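Local coordinates for protein beta chain (Acipenser persicus, PDB 6IYH) that serves as the beta subunit of a sturgeon haemoglobin, a haem protein of the globin family that probably carries oxygen in the blood, at residues 80-93 with 132-144. Residues are numbered along the deposited sequence; the frame is centred on the assembly and turned at random.
Sequences VADAFTALSTFHSE and MIAVIISALSKEY. With HEM (protoporphyrin IX containing Fe), chain D.
S88 reaches into the C-terminal end of helix 132-142, and its OG is held from two sides: it donates to L140 O at 2.7 Å and accepts from E143 N at 2.9 Å. This is the meeting of the F and H helices of the globin fold, whose segments 85-93 and 132-142 cross at -63°. OG lies anti to the backbone N (chi1 176°), which points it at the last turn of the helix; the bond to L140 O comes in from well above the carbonyl plane. Around it, E143 folds back, its CB and CG lying against S88 and T89 OG1, while its carboxylate lies near the methyl of T85.

One end of the contact is apolar. V80 sits as a knob among M132, V135, I136 and A139, and F84 sets CD2 against L140 CD2 at 3.6 Å; V80 CG1 and L87 CD2 lie off-centre over opposite faces of the F84 ring. The other branch of L140 turns to the haem, CD1 standing 3.4 Å from CAB, so this leucine packs against both the F84 side chain and the porphyrin.

At the other end S92 CB lies over the Y144 ring, 3.5 Å from its centroid and nearly on the normal, a CH-pi contact. The phenol reaches past it to V97 O, its hydrogen-bond partner, and P99 and F102 also touch the side chain. A leucine at Y144 would probably leave V97 O without this hydrogen bond and S92 CB without its aromatic face.

H91, the proximal histidine, sets its CB 3.7 Å from Y144 OH, and its NE2 binds the haem iron at 2.2 Å, opposite a water. Its rotation is steadied by ND1, which donates to L87 O at 2.8 Å, close to the imidazole plane.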
loop_
_atom_site.group_PDB
_atom_site.type_symbol
_atom_site.label_atom_id
_atom_site.label_comp_id
_atom_site.label_asym_id
_atom_site.label_seq_id
_atom_site.Cartn_x
_atom_site.Cartn_y
_atom_site.Cartn_z
ATOM N N VAL B 80 -0.296 -11.663 19.971
ATOM C CA VAL B 80 -1.017 -12.279 18.839
ATOM C C VAL B 80 -0.025 -12.902 17.851
ATOM O O VAL B 80 -0.302 -13.969 17.314
ATOM C CB VAL B 80 -1.873 -11.234 18.125
ATOM C CG1 VAL B 80 -2.635 -11.817 16.933
ATOM C CG2 VAL B 80 -2.832 -10.561 19.069
ATOM N N ALA B 81 1.146 -12.284 17.617
ATOM C CA ALA B 81 2.187 -12.877 16.681
ATOM C C ALA B 81 2.495 -14.334 17.003
ATOM O O ALA B 81 2.382 -15.229 16.149
ATOM C CB ALA B 81 3.488 -12.055 16.689
ATOM N N ASP B 82 2.825 -14.597 18.271
ATOM C CA ASP B 82 3.107 -16.002 18.697
ATOM C C ASP B 82 1.908 -16.953 18.444
ATOM O O ASP B 82 2.010 -18.032 17.845
ATOM C CB ASP B 82 3.567 -16.061 20.207
ATOM C CG ASP B 82 3.520 -17.529 20.827
ATOM O OD1 ASP B 82 2.432 -17.974 21.313
ATOM O OD2 ASP B 82 4.576 -18.242 20.830
ATOM N N ALA B 83 0.740 -16.518 18.876
ATOM C CA ALA B 83 -0.459 -17.320 18.759
ATOM C C ALA B 83 -0.867 -17.578 17.271
ATOM O O ALA B 83 -1.408 -18.652 16.911
ATOM C CB ALA B 83 -1.553 -16.578 19.494
ATOM N N PHE B 84 -0.552 -16.607 16.403
ATOM C CA PHE B 84 -0.956 -16.693 14.995
ATOM C C PHE B 84 0.160 -17.238 14.089
ATOM O O PHE B 84 0.053 -17.247 12.867
ATOM C CB PHE B 84 -1.448 -15.320 14.533
ATOM C CG PHE B 84 -2.961 -15.106 14.638
ATOM C CD1 PHE B 84 -3.750 -15.641 15.673
ATOM C CD2 PHE B 84 -3.602 -14.290 13.701
ATOM C CE1 PHE B 84 -5.142 -15.380 15.746
ATOM C CE2 PHE B 84 -4.998 -14.034 13.761
ATOM C CZ PHE B 84 -5.751 -14.576 14.778
ATOM N N THR B 85 1.238 -17.723 14.677
ATOM C CA THR B 85 2.312 -18.279 13.872
ATOM C C THR B 85 1.906 -19.278 12.838
ATOM O O THR B 85 2.244 -19.108 11.672
ATOM C CB THR B 85 3.419 -18.930 14.763
ATOM O OG1 THR B 85 3.953 -17.943 15.625
ATOM C CG2 THR B 85 4.505 -19.426 13.896
ATOM N N ALA B 86 1.216 -20.341 13.204
ATOM C CA ALA B 86 0.820 -21.325 12.236
ATOM C C ALA B 86 -0.136 -20.704 11.179
ATOM O O ALA B 86 -0.088 -21.055 9.973
ATOM C CB ALA B 86 0.129 -22.533 12.905
ATOM N N LEU B 87 -1.075 -19.910 11.660
ATOM C CA LEU B 87 -2.082 -19.317 10.774
ATOM C C LEU B 87 -1.431 -18.397 9.732
ATOM O O LEU B 87 -1.844 -18.392 8.542
ATOM C CB LEU B 87 -3.163 -18.580 11.628
ATOM C CG LEU B 87 -4.432 -18.253 10.930
ATOM C CD1 LEU B 87 -5.176 -19.488 10.390
ATOM C CD2 LEU B 87 -5.351 -17.423 11.824
ATOM N N SER B 88 -0.484 -17.614 10.179
ATOM C CA SER B 88 0.323 -16.767 9.281
ATOM C C SER B 88 1.060 -17.592 8.254
ATOM O O SER B 88 0.980 -17.341 7.044
ATOM C CB SER B 88 1.297 -15.932 10.063
ATOM O OG SER B 88 2.130 -15.184 9.154
ATOM N N THR B 89 1.748 -18.640 8.728
ATOM C CA THR B 89 2.410 -19.529 7.802
ATOM C C THR B 89 1.521 -20.163 6.814
ATOM O O THR B 89 1.848 -20.226 5.623
ATOM C CB THR B 89 3.219 -20.653 8.524
ATOM O OG1 THR B 89 4.148 -20.067 9.419
ATOM C CG2 THR B 89 4.054 -21.389 7.519
ATOM N N PHE B 90 0.328 -20.550 7.257
ATOM C CA PHE B 90 -0.653 -21.119 6.388
ATOM C C PHE B 90 -1.068 -20.137 5.267
ATOM O O PHE B 90 -1.171 -20.517 4.092
ATOM C CB PHE B 90 -1.876 -21.518 7.213
ATOM C CG PHE B 90 -2.999 -22.109 6.418
ATOM C CD1 PHE B 90 -2.853 -23.316 5.722
ATOM C CD2 PHE B 90 -4.246 -21.496 6.430
ATOM C CE1 PHE B 90 -3.904 -23.860 5.000
ATOM C CE2 PHE B 90 -5.298 -22.027 5.687
ATOM C CZ PHE B 90 -5.152 -23.234 5.002
ATOM N N HIS B 91 -1.348 -18.894 5.646
ATOM C CA HIS B 91 -1.856 -17.973 4.619
ATOM C C HIS B 91 -0.752 -17.595 3.672
ATOM O O HIS B 91 -1.053 -17.334 2.515
ATOM C CB HIS B 91 -2.396 -16.714 5.246
ATOM C CG HIS B 91 -3.775 -16.885 5.820
ATOM N ND1 HIS B 91 -4.001 -17.374 7.108
ATOM C CD2 HIS B 91 -4.987 -16.613 5.301
ATOM C CE1 HIS B 91 -5.296 -17.391 7.333
ATOM N NE2 HIS B 91 -5.910 -16.953 6.250
ATOM N N SER B 92 0.501 -17.567 4.152
ATOM C CA SER B 92 1.646 -17.356 3.241
ATOM C C SER B 92 1.998 -18.545 2.341
ATOM O O SER B 92 1.949 -18.515 1.089
ATOM C CB SER B 92 2.875 -16.971 4.069
ATOM O OG SER B 92 4.009 -17.054 3.232
ATOM N N GLU B 93 2.362 -19.661 2.985
ATOM C CA GLU B 93 3.005 -20.765 2.256
ATOM C C GLU B 93 2.058 -21.685 1.585
ATOM O O GLU B 93 2.411 -22.265 0.605
ATOM C CB GLU B 93 3.933 -21.517 3.217
ATOM C CG GLU B 93 5.040 -20.619 3.757
ATOM C CD GLU B 93 5.849 -21.245 4.899
ATOM O OE1 GLU B 93 5.644 -22.450 5.179
ATOM O OE2 GLU B 93 6.671 -20.519 5.536
ATOM N N MET B 132 -6.408 -3.125 17.471
ATOM C CA MET B 132 -6.527 -4.555 17.490
ATOM C C MET B 132 -6.416 -5.139 16.090
ATOM O O MET B 132 -5.743 -6.157 15.851
ATOM C CB MET B 132 -7.869 -5.035 18.106
ATOM C CG MET B 132 -8.047 -6.532 18.284
ATOM S SD MET B 132 -6.940 -7.174 19.624
ATOM C CE MET B 132 -6.444 -8.691 18.941
ATOM N N ILE B 133 -7.140 -4.541 15.162
ATOM C CA ILE B 133 -7.015 -5.001 13.746
ATOM C C ILE B 133 -5.551 -4.953 13.234
ATOM O O ILE B 133 -5.104 -5.853 12.575
ATOM C CB ILE B 133 -8.030 -4.210 12.896
ATOM C CG1 ILE B 133 -9.414 -4.734 13.158
ATOM C CG2 ILE B 133 -7.720 -4.255 11.380
ATOM C CD1 ILE B 133 -10.506 -3.759 12.827
ATOM N N ALA B 134 -4.867 -3.833 13.454
ATOM C CA ALA B 134 -3.469 -3.660 13.077
ATOM C C ALA B 134 -2.579 -4.724 13.687
ATOM O O ALA B 134 -1.701 -5.255 13.040
ATOM C CB ALA B 134 -3.047 -2.249 13.400
ATOM N N VAL B 135 -2.843 -5.107 14.927
ATOM C CA VAL B 135 -2.034 -6.110 15.561
ATOM C C VAL B 135 -2.301 -7.477 14.930
ATOM O O VAL B 135 -1.391 -8.217 14.712
ATOM C CB VAL B 135 -2.317 -6.135 17.075
ATOM C CG1 VAL B 135 -1.745 -7.380 17.704
ATOM C CG2 VAL B 135 -1.758 -4.868 17.721
ATOM N N ILE B 136 -3.573 -7.735 14.572
ATOM C CA ILE B 136 -3.918 -8.987 13.867
ATOM C C ILE B 136 -3.239 -9.031 12.479
ATOM O O ILE B 136 -2.688 -10.064 12.064
ATOM C CB ILE B 136 -5.451 -9.179 13.757
ATOM C CG1 ILE B 136 -6.040 -9.510 15.144
ATOM C CG2 ILE B 136 -5.789 -10.263 12.756
ATOM C CD1 ILE B 136 -7.546 -9.298 15.277
ATOM N N ILE B 137 -3.322 -7.916 11.758
ATOM C CA ILE B 137 -2.713 -7.862 10.434
ATOM C C ILE B 137 -1.199 -8.114 10.478
ATOM O O ILE B 137 -0.632 -8.856 9.664
ATOM C CB ILE B 137 -3.011 -6.523 9.791
ATOM C CG1 ILE B 137 -4.483 -6.462 9.412
ATOM C CG2 ILE B 137 -2.144 -6.289 8.559
ATOM C CD1 ILE B 137 -4.996 -5.072 9.248
ATOM N N SER B 138 -0.571 -7.456 11.404
ATOM C CA SER B 138 0.853 -7.605 11.578
ATOM C C SER B 138 1.165 -9.096 11.906
ATOM O O SER B 138 2.118 -9.690 11.349
ATOM C CB SER B 138 1.341 -6.620 12.632
ATOM O OG SER B 138 2.685 -6.946 12.918
ATOM N N ALA B 139 0.409 -9.699 12.828
ATOM C CA ALA B 139 0.615 -11.125 13.154
ATOM C C ALA B 139 0.437 -12.062 11.947
ATOM O O ALA B 139 1.197 -13.061 11.781
ATOM C CB ALA B 139 -0.291 -11.541 14.269
ATOM N N LEU B 140 -0.575 -11.774 11.092
ATOM C CA LEU B 140 -0.801 -12.582 9.919
ATOM C C LEU B 140 0.250 -12.391 8.842
ATOM O O LEU B 140 0.505 -13.335 8.128
ATOM C CB LEU B 140 -2.194 -12.301 9.309
ATOM C CG LEU B 140 -3.286 -12.896 10.172
ATOM C CD1 LEU B 140 -4.635 -12.417 9.685
ATOM C CD2 LEU B 140 -3.237 -14.424 10.090
ATOM N N SER B 141 0.808 -11.191 8.751
ATOM C CA SER B 141 1.889 -10.839 7.776
ATOM C C SER B 141 3.293 -11.356 8.215
ATOM O O SER B 141 4.235 -11.442 7.433
ATOM C CB SER B 141 1.896 -9.337 7.589
ATOM O OG SER B 141 0.602 -8.892 7.179
ATOM N N LYS B 142 3.445 -11.786 9.462
ATOM C CA LYS B 142 4.798 -11.949 10.032
ATOM C C LYS B 142 5.576 -13.101 9.410
ATOM O O LYS B 142 6.773 -12.968 9.067
ATOM C CB LYS B 142 4.734 -12.143 11.558
ATOM C CG LYS B 142 6.119 -12.134 12.152
ATOM C CD LYS B 142 6.087 -12.187 13.646
ATOM C CE LYS B 142 7.437 -11.738 14.180
ATOM N NZ LYS B 142 7.641 -12.287 15.546
ATOM N N GLU B 143 4.918 -14.244 9.244
ATOM C CA GLU B 143 5.614 -15.458 8.717
ATOM C C GLU B 143 5.721 -15.386 7.168
ATOM O O GLU B 143 6.098 -16.382 6.505
ATOM C CB GLU B 143 4.973 -16.748 9.194
ATOM C CG GLU B 143 4.625 -16.725 10.692
ATOM C CD GLU B 143 5.805 -16.647 11.644
ATOM O OE1 GLU B 143 5.687 -15.937 12.685
ATOM O OE2 GLU B 143 6.810 -17.338 11.384
ATOM N N TYR B 144 5.424 -14.195 6.598
ATOM C CA TYR B 144 5.830 -13.939 5.208
ATOM C C TYR B 144 7.349 -13.850 5.169
ATOM O O TYR B 144 7.886 -14.017 4.085
ATOM C CB TYR B 144 5.050 -12.781 4.513
ATOM C CG TYR B 144 3.597 -13.182 4.164
ATOM C CD1 TYR B 144 3.198 -13.337 2.874
ATOM C CD2 TYR B 144 2.651 -13.465 5.176
ATOM C CE1 TYR B 144 1.864 -13.710 2.543
ATOM C CE2 TYR B 144 1.334 -13.834 4.859
ATOM C CZ TYR B 144 0.946 -13.931 3.529
ATOM O OH TYR B 144 -0.328 -14.366 3.282
HETATM C CHA HEM D . -8.574 -19.935 6.057
HETATM C CHB HEM D . -8.310 -16.650 9.549
HETATM C CHC HEM D . -7.775 -13.213 6.159
HETATM C CHD HEM D . -7.888 -16.567 2.696
HETATM C C1A HEM D . -8.508 -19.302 7.277
HETATM C C2A HEM D . -8.753 -19.985 8.508
HETATM C C3A HEM D . -8.704 -19.081 9.472
HETATM C C4A HEM D . -8.463 -17.815 8.873
HETATM C CMA HEM D . -8.895 -19.336 10.968
HETATM C CAA HEM D . -8.996 -21.468 8.721
HETATM C CBA HEM D . -7.667 -22.144 9.049
HETATM C CGA HEM D . -7.775 -23.639 9.317
HETATM O O1A HEM D . -8.097 -24.447 8.423
HETATM O O2A HEM D . -7.519 -24.093 10.447
HETATM C C1B HEM D . -8.149 -15.395 8.925
HETATM C C2B HEM D . -8.026 -14.148 9.630
HETATM C C3B HEM D . -7.955 -13.190 8.661
HETATM C C4B HEM D . -7.892 -13.877 7.378
HETATM C CMB HEM D . -8.115 -13.852 11.137
HETATM C CAB HEM D . -7.847 -11.717 8.733
HETATM C CBB HEM D . -8.136 -11.006 9.837
HETATM C C1C HEM D . -7.818 -13.768 4.902
HETATM C C2C HEM D . -7.722 -13.098 3.624
HETATM C C3C HEM D . -7.742 -14.073 2.638
HETATM C C4C HEM D . -7.771 -15.369 3.322
HETATM C CMC HEM D . -7.802 -11.616 3.531
HETATM C CAC HEM D . -7.773 -13.960 1.158
HETATM C CBC HEM D . -7.952 -12.768 0.570
HETATM C C1D HEM D . -8.161 -17.765 3.381
HETATM C C2D HEM D . -8.397 -19.002 2.657
HETATM C C3D HEM D . -8.542 -19.972 3.570
HETATM C C4D HEM D . -8.442 -19.253 4.842
HETATM C CMD HEM D . -8.352 -19.186 1.138
HETATM C CAD HEM D . -8.845 -21.447 3.347
HETATM C CBD HEM D . -10.371 -21.479 3.037
HETATM C CGD HEM D . -10.996 -22.843 2.789
HETATM O O1D HEM D . -11.464 -23.520 3.722
HETATM O O2D HEM D . -11.119 -23.241 1.633
HETATM N NA HEM D . -8.343 -18.004 7.519
HETATM N NB HEM D . -7.980 -15.202 7.598
HETATM N NC HEM D . -7.798 -15.133 4.654
HETATM N ND HEM D . -8.158 -17.895 4.731
HETATM FE FE HEM D . -8.037 -16.605 6.116
HETATM O O HOH W 1 2.800 -14.757 13.479
HETATM O O HOH W 2 -10.067 -16.208 5.882
#